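Local coordinates for protein alkaline serine protease (Pseudoalteromonas sp., PDB 1Y9Z) that hydrolyses peptide bonds as a subtilisin-like serine protease of a cold-adapted Antarctic bacterium, probably through the catalytic triad of its family, at residues S173-A178 with Q393-L398; G150-A155 with C389-V394; Q195-G200 with T414-I419; N141-H146 with A169-V174. All blocks are in the same frame, centred on the assembly; numbering follows the deposited sequence.

Interaction 1: residues S173-A178 with Q393-L398. With NA (sodium ion), chain F; NA (sodium ion), chain E.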
loop_
_atom_site.group_PDB
_atom_site.type_symbol
_atom_site.label_atom_id
_atom_site.label_comp_id
_atom_site.label_asym_id
_atom_site.label_seq_id
_atom_site.Cartn_x
_atom_site.Cartn_y
_atom_site.Cartn_z
ATOM N N SER A 173 13.907 10.541 -15.928
ATOM C CA SER A 173 13.994 9.166 -16.418
ATOM C C SER A 173 13.203 8.172 -15.572
ATOM O O SER A 173 13.164 6.979 -15.886
ATOM C CB SER A 173 15.457 8.727 -16.440
ATOM O OG SER A 173 15.999 8.749 -15.127
ATOM N N VAL A 174 12.573 8.668 -14.514
ATOM C CA VAL A 174 11.825 7.818 -13.591
ATOM C C VAL A 174 10.379 8.264 -13.416
ATOM O O VAL A 174 10.097 9.464 -13.370
ATOM C CB VAL A 174 12.507 7.835 -12.196
ATOM C CG1 VAL A 174 11.805 6.881 -11.245
ATOM C CG2 VAL A 174 13.982 7.489 -12.334
ATOM N N MET A 175 9.463 7.301 -13.323
ATOM C CA MET A 175 8.057 7.626 -13.106
ATOM C C MET A 175 7.848 7.889 -11.618
ATOM O O MET A 175 8.104 7.013 -10.789
ATOM C CB MET A 175 7.141 6.471 -13.525
ATOM C CG MET A 175 7.140 6.139 -15.002
ATOM S SD MET A 175 5.861 4.917 -15.396
ATOM C CE MET A 175 4.428 5.977 -15.581
ATOM N N SER A 176 7.398 9.094 -11.278
ATOM C CA SER A 176 7.136 9.444 -9.885
ATOM C C SER A 176 5.694 9.057 -9.573
ATOM O O SER A 176 4.759 9.562 -10.194
ATOM C CB SER A 176 7.334 10.943 -9.665
ATOM O OG SER A 176 7.012 11.297 -8.333
ATOM N N VAL A 177 5.522 8.170 -8.599
ATOM C CA VAL A 177 4.203 7.665 -8.231
ATOM C C VAL A 177 3.596 8.254 -6.963
ATOM O O VAL A 177 4.233 8.274 -5.908
ATOM C CB VAL A 177 4.256 6.129 -8.065
ATOM C CG1 VAL A 177 2.875 5.590 -7.707
ATOM C CG2 VAL A 177 4.765 5.489 -9.343
ATOM N N ALA A 178 2.351 8.714 -7.080
ATOM C CA ALA A 178 1.604 9.285 -5.963
ATOM C C ALA A 178 0.632 8.250 -5.401
ATOM O O ALA A 178 0.321 7.248 -6.056
ATOM C CB ALA A 178 0.836 10.517 -6.424
ATOM N N GLN A 393 7.955 3.783 -24.459
ATOM C CA GLN A 393 6.655 3.581 -25.087
ATOM C C GLN A 393 5.626 3.054 -24.086
ATOM O O GLN A 393 4.461 3.459 -24.108
ATOM C CB GLN A 393 6.797 2.634 -26.283
ATOM C CG GLN A 393 7.413 3.320 -27.499
ATOM C CD GLN A 393 7.758 2.368 -28.629
ATOM O OE1 GLN A 393 7.953 2.791 -29.771
ATOM N NE2 GLN A 393 7.847 1.082 -28.319
ATOM N N VAL A 394 6.054 2.160 -23.200
ATOM C CA VAL A 394 5.153 1.620 -22.188
ATOM C C VAL A 394 4.782 2.738 -21.210
ATOM O O VAL A 394 3.625 2.870 -20.808
ATOM C CB VAL A 394 5.815 0.456 -21.414
ATOM C CG1 VAL A 394 4.938 0.035 -20.242
ATOM C CG2 VAL A 394 6.032 -0.726 -22.352
ATOM N N ARG A 395 5.775 3.544 -20.835
ATOM C CA ARG A 395 5.563 4.659 -19.919
ATOM C C ARG A 395 4.493 5.588 -20.494
ATOM O O ARG A 395 3.567 5.997 -19.795
ATOM C CB ARG A 395 6.882 5.416 -19.721
ATOM C CG ARG A 395 6.825 6.569 -18.733
ATOM C CD ARG A 395 8.214 7.146 -18.529
ATOM N NE ARG A 395 8.210 8.326 -17.672
ATOM C CZ ARG A 395 9.294 9.043 -17.395
ATOM N NH1 ARG A 395 9.204 10.106 -16.606
ATOM N NH2 ARG A 395 10.469 8.694 -17.902
ATOM N N ALA A 396 4.624 5.906 -21.779
ATOM C CA ALA A 396 3.665 6.778 -22.447
ATOM C C ALA A 396 2.273 6.154 -22.449
ATOM O O ALA A 396 1.273 6.846 -22.250
ATOM C CB ALA A 396 4.119 7.051 -23.878
ATOM N N ALA A 397 2.210 4.844 -22.668
ATOM C CA ALA A 397 0.936 4.140 -22.692
ATOM C C ALA A 397 0.237 4.239 -21.339
ATOM O O ALA A 397 -0.970 4.465 -21.268
ATOM C CB ALA A 397 1.150 2.681 -23.064
ATOM N N LEU A 398 0.997 4.076 -20.261
ATOM C CA LEU A 398 0.422 4.151 -18.924
ATOM C C LEU A 398 -0.139 5.547 -18.649
ATOM O O LEU A 398 -1.234 5.693 -18.107
ATOM C CB LEU A 398 1.478 3.795 -17.872
ATOM C CG LEU A 398 2.084 2.390 -17.969
ATOM C CD1 LEU A 398 3.159 2.222 -16.910
ATOM C CD2 LEU A 398 0.994 1.340 -17.795
HETATM NA NA NA F . 7.974 11.507 -13.014
HETATM NA NA NA E . 10.307 11.556 -12.580
#

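Interaction 2: residues G150-A155 with C389-V394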
loop_
_atom_site.group_PDB
_atom_site.type_symbol
_atom_site.label_atom_id
_atom_site.label_comp_id
_atom_site.label_asym_id
_atom_site.label_seq_id
_atom_site.Cartn_x
_atom_site.Cartn_y
_atom_site.Cartn_z
ATOM N N GLY A 150 16.393 1.173 -22.483
ATOM C CA GLY A 150 15.204 0.338 -22.463
ATOM C C GLY A 150 14.707 -0.174 -21.123
ATOM O O GLY A 150 13.832 -1.040 -21.087
ATOM N N VAL A 151 15.246 0.348 -20.025
ATOM C CA VAL A 151 14.814 -0.082 -18.696
ATOM C C VAL A 151 13.815 0.910 -18.113
ATOM O O VAL A 151 14.105 2.102 -18.012
ATOM C CB VAL A 151 16.013 -0.202 -17.732
ATOM C CG1 VAL A 151 15.534 -0.663 -16.359
ATOM C CG2 VAL A 151 17.035 -1.171 -18.296
ATOM N N LEU A 152 12.636 0.419 -17.738
ATOM C CA LEU A 152 11.601 1.273 -17.161
ATOM C C LEU A 152 11.871 1.456 -15.669
ATOM O O LEU A 152 11.963 0.479 -14.919
ATOM C CB LEU A 152 10.213 0.653 -17.379
ATOM C CG LEU A 152 8.987 1.440 -16.900
ATOM C CD1 LEU A 152 8.895 2.775 -17.626
ATOM C CD2 LEU A 152 7.732 0.619 -17.162
ATOM N N LEU A 153 11.997 2.713 -15.252
ATOM C CA LEU A 153 12.277 3.060 -13.863
ATOM C C LEU A 153 11.053 3.693 -13.208
ATOM O O LEU A 153 10.478 4.649 -13.735
ATOM C CB LEU A 153 13.462 4.028 -13.806
ATOM C CG LEU A 153 14.717 3.580 -14.563
ATOM C CD1 LEU A 153 15.752 4.692 -14.536
ATOM C CD2 LEU A 153 15.276 2.302 -13.943
ATOM N N ILE A 154 10.673 3.166 -12.048
ATOM C CA ILE A 154 9.502 3.643 -11.321
ATOM C C ILE A 154 9.847 3.800 -9.839
ATOM O O ILE A 154 10.484 2.927 -9.255
ATOM C CB ILE A 154 8.337 2.638 -11.500
ATOM C CG1 ILE A 154 8.025 2.484 -12.994
ATOM C CG2 ILE A 154 7.103 3.103 -10.743
ATOM C CD1 ILE A 154 7.090 1.335 -13.323
ATOM N N ALA A 155 9.433 4.914 -9.236
ATOM C CA ALA A 155 9.741 5.166 -7.831
ATOM C C ALA A 155 8.678 5.979 -7.099
ATOM O O ALA A 155 7.856 6.661 -7.716
ATOM C CB ALA A 155 11.094 5.862 -7.720
ATOM N N CYS A 389 7.735 -3.480 -27.467
ATOM C CA CYS A 389 7.715 -2.041 -27.233
ATOM C C CYS A 389 8.807 -1.648 -26.235
ATOM O O CYS A 389 9.234 -2.465 -25.419
ATOM C CB CYS A 389 6.344 -1.608 -26.707
ATOM S SG CYS A 389 4.928 -2.037 -27.778
ATOM N N SER A 390 9.259 -0.401 -26.305
ATOM C CA SER A 390 10.313 0.077 -25.413
ATOM C C SER A 390 9.765 0.590 -24.088
ATOM O O SER A 390 8.562 0.797 -23.938
ATOM C CB SER A 390 11.104 1.201 -26.082
ATOM O OG SER A 390 10.326 2.382 -26.164
ATOM N N ALA A 391 10.664 0.807 -23.133
ATOM C CA ALA A 391 10.278 1.306 -21.820
ATOM C C ALA A 391 9.570 2.651 -21.945
ATOM O O ALA A 391 8.539 2.882 -21.313
ATOM C CB ALA A 391 11.511 1.445 -20.934
ATOM N N SER A 392 10.122 3.536 -22.770
ATOM C CA SER A 392 9.534 4.858 -22.961
ATOM C C SER A 392 8.138 4.743 -23.558
ATOM O O SER A 392 7.240 5.504 -23.203
ATOM C CB SER A 392 10.423 5.717 -23.867
ATOM O OG SER A 392 10.534 5.157 -25.162
ATOM N N GLN A 393 7.955 3.783 -24.459
ATOM C CA GLN A 393 6.655 3.581 -25.087
ATOM C C GLN A 393 5.626 3.054 -24.086
ATOM O O GLN A 393 4.461 3.459 -24.108
ATOM C CB GLN A 393 6.797 2.634 -26.283
ATOM C CG GLN A 393 7.413 3.320 -27.499
ATOM C CD GLN A 393 7.758 2.368 -28.629
ATOM O OE1 GLN A 393 7.953 2.791 -29.771
ATOM N NE2 GLN A 393 7.847 1.082 -28.319
ATOM N N VAL A 394 6.054 2.160 -23.200
ATOM C CA VAL A 394 5.153 1.620 -22.188
ATOM C C VAL A 394 4.782 2.738 -21.210
ATOM O O VAL A 394 3.625 2.870 -20.808
ATOM C CB VAL A 394 5.815 0.456 -21.414
ATOM C CG1 VAL A 394 4.938 0.035 -20.242
ATOM C CG2 VAL A 394 6.032 -0.726 -22.352
HETATM O O HOH W 1 12.779 -1.243 -23.717
#

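Interaction 3: residues Q195-G200 with T414-I419. With NA (sodium ion), chain F; NA (sodium ion), chain E.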
loop_
_atom_site.group_PDB
_atom_site.type_symbol
_atom_site.label_atom_id
_atom_site.label_comp_id
_atom_site.label_asym_id
_atom_site.label_seq_id
_atom_site.Cartn_x
_atom_site.Cartn_y
_atom_site.Cartn_z
ATOM N N GLN A 195 6.624 16.615 -10.977
ATOM C CA GLN A 195 7.205 15.371 -11.479
ATOM C C GLN A 195 6.205 14.227 -11.288
ATOM O O GLN A 195 6.248 13.250 -12.031
ATOM C CB GLN A 195 8.503 15.026 -10.744
ATOM C CG GLN A 195 9.756 15.720 -11.266
ATOM C CD GLN A 195 10.253 15.146 -12.585
ATOM O OE1 GLN A 195 10.232 13.930 -12.801
ATOM N NE2 GLN A 195 10.728 16.020 -13.467
ATOM N N VAL A 196 5.320 14.342 -10.295
ATOM C CA VAL A 196 4.321 13.298 -10.050
ATOM C C VAL A 196 3.672 12.999 -11.392
ATOM O O VAL A 196 3.118 13.884 -12.048
ATOM C CB VAL A 196 3.269 13.743 -9.015
ATOM C CG1 VAL A 196 2.114 12.735 -8.965
ATOM C CG2 VAL A 196 3.921 13.827 -7.640
ATOM N N GLU A 197 3.739 11.733 -11.782
ATOM C CA GLU A 197 3.275 11.294 -13.089
ATOM C C GLU A 197 2.030 10.416 -13.127
ATOM O O GLU A 197 1.220 10.514 -14.051
ATOM C CB GLU A 197 4.442 10.557 -13.746
ATOM C CG GLU A 197 4.425 10.456 -15.249
ATOM C CD GLU A 197 5.759 9.962 -15.771
ATOM O OE1 GLU A 197 6.800 10.446 -15.275
ATOM O OE2 GLU A 197 5.776 9.101 -16.671
ATOM N N ILE A 198 1.879 9.554 -12.133
ATOM C CA ILE A 198 0.745 8.646 -12.116
ATOM C C ILE A 198 0.450 8.248 -10.676
ATOM O O ILE A 198 1.314 8.376 -9.808
ATOM C CB ILE A 198 1.077 7.409 -12.992
ATOM C CG1 ILE A 198 -0.197 6.656 -13.363
ATOM C CG2 ILE A 198 2.057 6.497 -12.265
ATOM C CD1 ILE A 198 0.009 5.661 -14.494
ATOM N N SER A 199 -0.768 7.779 -10.424
ATOM C CA SER A 199 -1.179 7.387 -9.084
ATOM C C SER A 199 -1.481 5.906 -8.946
ATOM O O SER A 199 -1.797 5.219 -9.921
ATOM C CB SER A 199 -2.423 8.168 -8.659
ATOM O OG SER A 199 -2.178 9.563 -8.635
ATOM N N GLY A 200 -1.384 5.430 -7.710
ATOM C CA GLY A 200 -1.676 4.042 -7.418
ATOM C C GLY A 200 -2.235 3.929 -6.015
ATOM O O GLY A 200 -2.146 4.877 -5.232
ATOM N N THR A 414 -1.964 14.013 -8.244
ATOM C CA THR A 414 -2.201 12.694 -8.824
ATOM C C THR A 414 -1.590 12.418 -10.200
ATOM O O THR A 414 -1.790 11.338 -10.762
ATOM C CB THR A 414 -3.717 12.434 -8.910
ATOM O OG1 THR A 414 -4.322 13.401 -9.782
ATOM C CG2 THR A 414 -4.352 12.551 -7.530
ATOM N N GLY A 415 -0.844 13.376 -10.740
ATOM C CA GLY A 415 -0.251 13.181 -12.052
ATOM C C GLY A 415 -1.343 13.035 -13.098
ATOM O O GLY A 415 -2.307 13.798 -13.101
ATOM N N TYR A 416 -1.200 12.056 -13.986
ATOM C CA TYR A 416 -2.206 11.829 -15.017
ATOM C C TYR A 416 -3.412 11.070 -14.473
ATOM O O TYR A 416 -4.431 10.943 -15.152
ATOM C CB TYR A 416 -1.592 11.076 -16.199
ATOM C CG TYR A 416 -0.659 11.937 -17.017
ATOM C CD1 TYR A 416 -1.140 13.040 -17.726
ATOM C CD2 TYR A 416 0.709 11.673 -17.058
ATOM C CE1 TYR A 416 -0.281 13.858 -18.454
ATOM C CE2 TYR A 416 1.577 12.488 -17.783
ATOM C CZ TYR A 416 1.075 13.577 -18.477
ATOM O OH TYR A 416 1.936 14.393 -19.177
ATOM N N GLY A 417 -3.300 10.571 -13.247
ATOM C CA GLY A 417 -4.415 9.858 -12.651
ATOM C C GLY A 417 -4.114 8.438 -12.221
ATOM O O GLY A 417 -2.957 8.043 -12.084
ATOM N N MET A 418 -5.176 7.666 -12.014
ATOM C CA MET A 418 -5.053 6.280 -11.583
ATOM C C MET A 418 -4.637 5.365 -12.725
ATOM O O MET A 418 -5.246 5.381 -13.796
ATOM C CB MET A 418 -6.386 5.798 -11.004
ATOM C CG MET A 418 -6.308 4.431 -10.355
ATOM S SD MET A 418 -5.298 4.465 -8.865
ATOM C CE MET A 418 -6.356 3.589 -7.716
ATOM N N ILE A 419 -3.601 4.567 -12.497
ATOM C CA ILE A 419 -3.121 3.644 -13.515
ATOM C C ILE A 419 -4.257 2.691 -13.898
ATOM O O ILE A 419 -5.046 2.277 -13.049
ATOM C CB ILE A 419 -1.889 2.854 -13.007
ATOM C CG1 ILE A 419 -1.281 2.043 -14.152
ATOM C CG2 ILE A 419 -2.281 1.968 -11.828
ATOM C CD1 ILE A 419 0.112 1.527 -13.862
HETATM NA NA NA F . 7.974 11.507 -13.014
HETATM NA NA NA E . 10.307 11.556 -12.580
#

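Interaction 4: residues N141-H146 with A169-V174. With NA (sodium ion), chain E; NA (sodium ion), chain F.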
loop_
_atom_site.group_PDB
_atom_site.type_symbol
_atom_site.label_atom_id
_atom_site.label_comp_id
_atom_site.label_asym_id
_atom_site.label_seq_id
_atom_site.Cartn_x
_atom_site.Cartn_y
_atom_site.Cartn_z
ATOM N N ASN A 141 22.377 11.198 -14.837
ATOM C CA ASN A 141 22.912 10.661 -16.084
ATOM C C ASN A 141 22.875 9.134 -16.139
ATOM O O ASN A 141 22.497 8.553 -17.160
ATOM C CB ASN A 141 24.354 11.143 -16.287
ATOM C CG ASN A 141 24.436 12.612 -16.668
ATOM O OD1 ASN A 141 25.513 13.208 -16.647
ATOM N ND2 ASN A 141 23.301 13.198 -17.029
ATOM N N ALA A 142 23.268 8.487 -15.047
ATOM C CA ALA A 142 23.281 7.029 -14.998
ATOM C C ALA A 142 21.888 6.448 -15.208
ATOM O O ALA A 142 21.719 5.483 -15.955
ATOM C CB ALA A 142 23.847 6.552 -13.669
ATOM N N LEU A 143 20.891 7.034 -14.553
ATOM C CA LEU A 143 19.526 6.544 -14.693
ATOM C C LEU A 143 18.952 6.847 -16.072
ATOM O O LEU A 143 18.210 6.039 -16.630
ATOM C CB LEU A 143 18.626 7.122 -13.592
ATOM C CG LEU A 143 18.633 6.317 -12.280
ATOM C CD1 LEU A 143 20.053 6.184 -11.739
ATOM C CD2 LEU A 143 17.730 6.991 -11.257
ATOM N N ASN A 144 19.302 7.999 -16.635
ATOM C CA ASN A 144 18.810 8.355 -17.960
ATOM C C ASN A 144 19.364 7.352 -18.973
ATOM O O ASN A 144 18.684 6.978 -19.929
ATOM C CB ASN A 144 19.262 9.766 -18.345
ATOM C CG ASN A 144 18.505 10.314 -19.543
ATOM O OD1 ASN A 144 18.984 11.214 -20.233
ATOM N ND2 ASN A 144 17.311 9.783 -19.786
ATOM N N THR A 145 20.604 6.921 -18.761
ATOM C CA THR A 145 21.238 5.958 -19.653
ATOM C C THR A 145 20.474 4.637 -19.614
ATOM O O THR A 145 20.178 4.055 -20.656
ATOM C CB THR A 145 22.711 5.724 -19.257
ATOM O OG1 THR A 145 23.452 6.937 -19.449
ATOM C CG2 THR A 145 23.330 4.620 -20.108
ATOM N N HIS A 146 20.149 4.168 -18.413
ATOM C CA HIS A 146 19.401 2.924 -18.273
ATOM C C HIS A 146 18.040 3.039 -18.946
ATOM O O HIS A 146 17.611 2.130 -19.653
ATOM C CB HIS A 146 19.219 2.572 -16.795
ATOM C CG HIS A 146 20.355 1.789 -16.220
ATOM N ND1 HIS A 146 21.043 2.186 -15.094
ATOM C CD2 HIS A 146 20.916 0.621 -16.612
ATOM C CE1 HIS A 146 21.979 1.295 -14.817
ATOM N NE2 HIS A 146 21.923 0.335 -15.723
ATOM N N ALA A 169 12.598 9.293 -7.824
ATOM C CA ALA A 169 11.316 9.613 -8.449
ATOM C C ALA A 169 11.297 10.912 -9.245
ATOM O O ALA A 169 10.698 10.977 -10.318
ATOM C CB ALA A 169 10.221 9.653 -7.398
ATOM N N SER A 170 11.962 11.941 -8.730
ATOM C CA SER A 170 11.943 13.244 -9.382
ATOM C C SER A 170 12.880 13.496 -10.562
ATOM O O SER A 170 12.962 14.623 -11.053
ATOM C CB SER A 170 12.099 14.326 -8.315
ATOM O OG SER A 170 11.030 14.220 -7.381
ATOM N N TYR A 171 13.585 12.463 -11.018
ATOM C CA TYR A 171 14.446 12.588 -12.197
ATOM C C TYR A 171 13.508 12.346 -13.383
ATOM O O TYR A 171 12.527 11.613 -13.256
ATOM C CB TYR A 171 15.540 11.515 -12.206
ATOM C CG TYR A 171 16.657 11.732 -11.211
ATOM C CD1 TYR A 171 17.027 10.722 -10.327
ATOM C CD2 TYR A 171 17.369 12.932 -11.175
ATOM C CE1 TYR A 171 18.075 10.893 -9.434
ATOM C CE2 TYR A 171 18.424 13.116 -10.283
ATOM C CZ TYR A 171 18.770 12.091 -9.417
ATOM O OH TYR A 171 19.813 12.258 -8.536
ATOM N N ASP A 172 13.803 12.939 -14.533
ATOM C CA ASP A 172 12.942 12.765 -15.702
ATOM C C ASP A 172 12.903 11.344 -16.262
ATOM O O ASP A 172 11.973 10.981 -16.982
ATOM C CB ASP A 172 13.360 13.729 -16.817
ATOM C CG ASP A 172 13.040 15.171 -16.487
ATOM O OD1 ASP A 172 11.886 15.445 -16.096
ATOM O OD2 ASP A 172 13.937 16.029 -16.627
ATOM N N SER A 173 13.907 10.541 -15.928
ATOM C CA SER A 173 13.994 9.166 -16.418
ATOM C C SER A 173 13.203 8.172 -15.572
ATOM O O SER A 173 13.164 6.979 -15.886
ATOM C CB SER A 173 15.457 8.727 -16.440
ATOM O OG SER A 173 15.999 8.749 -15.127
ATOM N N VAL A 174 12.573 8.668 -14.514
ATOM C CA VAL A 174 11.825 7.818 -13.591
ATOM C C VAL A 174 10.379 8.264 -13.416
ATOM O O VAL A 174 10.097 9.464 -13.370
ATOM C CB VAL A 174 12.507 7.835 -12.196
ATOM C CG1 VAL A 174 11.805 6.881 -11.245
ATOM C CG2 VAL A 174 13.982 7.489 -12.334
HETATM NA NA NA E . 10.307 11.556 -12.580
HETATM NA NA NA F . 7.974 11.507 -13.014
#

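Interaction 1: residues S173-A178 with Q393-L398
In the helix-to-sheet packing of the subtilisin-like alpha/beta domain, R395 of helix 391-401 reaches across to M175 of strand 174-180. The axes of the two segments pass 10.7 Å apart at 27°, too far for backbones to meet, so the gap is bridged by side chains. R395 leaves its backbone with CG anti to N (chi1 -177°). Its chain, extended from CG to NE, slides past M175 in the opposite direction and brings NE within 3.6 Å of M175 CG. Further out, the guanidinium lies with one face against the V174-M175 backbone: V174 C stands 3.8 Å above the plane, displaced toward the rim. R395 NH1 comes 3.4 Å from V174 O, but at an angle too poor for a hydrogen bond.

This is a polar patch in the sheet-to-helix packing of the subtilase fold. V174 O binds one sodium ion at 2.2 Å and a second at 3.0 Å, while the guanidinium finds its partners nearby, a salt bridge from NE to E197 OE2 and a hydrogen bond from NH2 to D172 O. An alanine at R395 would probably leave the E197 carboxylate without its arginine mate, deprive D172 O of a donor and open a gap beside M175 CG. The thioether supplies the apolar side: M175 bends at its last torsion (chi3 84°), which keeps CE 4.0 Å from R395 CG. M175 SD meets L398 CD1 at 4.1 Å, the two side chains crossing at about a right angle.

Interaction 2: residues G150-A155 with C389-V394
Van der Waals contact centres on A391, whose methyl group fits against the backbone running from G150 into L152 and shows how a small residue lets a helix start close to a strand. Its CB lies 3.4 Å from G150 O, 3.5 Å from L152 N and 3.9 Å from L152 CB, and the CA atoms of L152 and A391 are 4.8 Å apart. L152 also meets the first turn of helix 391-401. Its CG is anti to the backbone N (chi1 -177°). Of its two methyls, CD1 rests 3.7 Å from A391 O, and CD2 meets V394 CG1 at 4.2 Å, the leucine and valine crossing at about a right angle. A379 and W383 of helix 368-385 also touch L152.

The polar link across the contact is made by water. One molecule donates to G150 O at 2.8 Å and accepts from A391 N, weakly on that side. At the same helix start S390 holds the N-cap position; its OG shares a hydrogen bond of 3.0 Å with S392 OG. The covalent element is the disulfide of C389 with C432, which ties the chain just before the helix to the C-terminal part.

The end of helix 137-148 and the start of helix 391-401 thus lie close together. G150, with positive phi (108°), closes helix 137-148 in a Schellman motif and hands the chain over to strand 152-156, the returning strand of a beta-alpha-beta crossover from strand 125-128. Helix 391-401 packs at the start of that second strand, within the subtilase alpha/beta fold.

Interaction 3: residues Q195-G200 with T414-I419
S199 and T414 show how a strand edge without a full partner strand can be satisfied by a turn. S199 bonds three times. Its N donates to G417 O at 2.8 Å, its O accepts from I419 N at 3.2 Å, and its OG, anti to the carbonyl carbon (chi1 -61°), donates to T414 O at 2.8 Å. T414 O is also the acceptor that closes the type II' turn, taking G417 N from the opposite face of its plane. An alanine at S199 would probably leave T414 O with only the turn donor of these two, and T414 freer to shift. Y416 N completes the set, donating to E197 O at 2.9 Å. G415 passes so close to E197 and I198 that a CB there would clash.

At the start of the segment the acceptors serve sodium: Q195 O at 2.6 Å and E197 OE1 at 2.8 Å hold one ion, Q195 OE1 at 2.4 Å the other. E197 OE2 is taken up by R395, and V196 O by R410.

S199 and M418 make a single beta bridge on the side of strand 196-201 away from strand 174-180. I198 CD1 packs on I419 CB at 3.7 Å, and both isoleucines touch L398 of helix 391-401 and V375 of helix 368-385, while T414 lies beside a calcium site.

Interaction 4: residues N141-H146 with A169-V174
The backbones of N144, on helix 137-148, and S173, in the loop before strand 174-180, come within 5.1 Å of each other at their CA atoms, at a type I turn from Y171 to V174 that V174 N closes by bonding to Y171 O. The small side chain of S173 fits this close approach. Its CB sits 3.7 Å from N144 CA, and its OG, held in the crowded position between backbone N and carbonyl carbon (chi1 62°), lies 3.5 Å from L143 CB. N144 skirts the same serine from the side, with ND2 4.0 Å from S173 CB.

L143 carries the rest of the contact with a single methyl. Its CD2 touches Y171 CD1 and V174 CG2, each at 3.9 Å, meeting both an aromatic and a branched aliphatic neighbour. The leucine meets the tyrosine side chain at about a right angle, and its methyl approaches the ring obliquely. The ring is pinned at its far end, where Y171 OH is hydrogen-bonded to E139 OE2 in the first turn of the helix and T136 N just before it. I114 of helix 110-119 and L153 of strand 152-156 also touch L143.

Chemically the loop is two-sided. Y171, S173 and V174 meet the helix, mostly through carbon atoms, whereas main-chain carbonyls converge on a sodium ion, A169 O at 2.4 Å and Y171 O at 2.3 Å, with V174 O and Q195 OE1 as the other two ligands. Inward-gathered carbonyls would probably repel one another without a cation, so the metal is likely to stabilise the loop conformation that presents these side chains to helix 137-148.

In the fold
The contacts gather round the parallel strands 152-156, 174-180 and 196-201, and interactions 1, 3 and 4 also share a pair of sodium ions. Interactions 1 and 2, centred 7 Å apart, place neighbouring strands under helix 391-401, and M175 N bonds to L153 O at 2.9 Å between them. Interaction 3 joins through the salt bridge R395 NE to E197 OE2 (2.7 Å), and S176 O takes E197 N. Interaction 4 supplies the loop of the sodium site: Q195 NE2 bonds D172 OD1 at 2.9 Å. The side chains of V174 and V196 lie about 11 and 12 Å from the phenylmethanesulfonic acid in the pocket with H65 and S369, a pocket the network does not line.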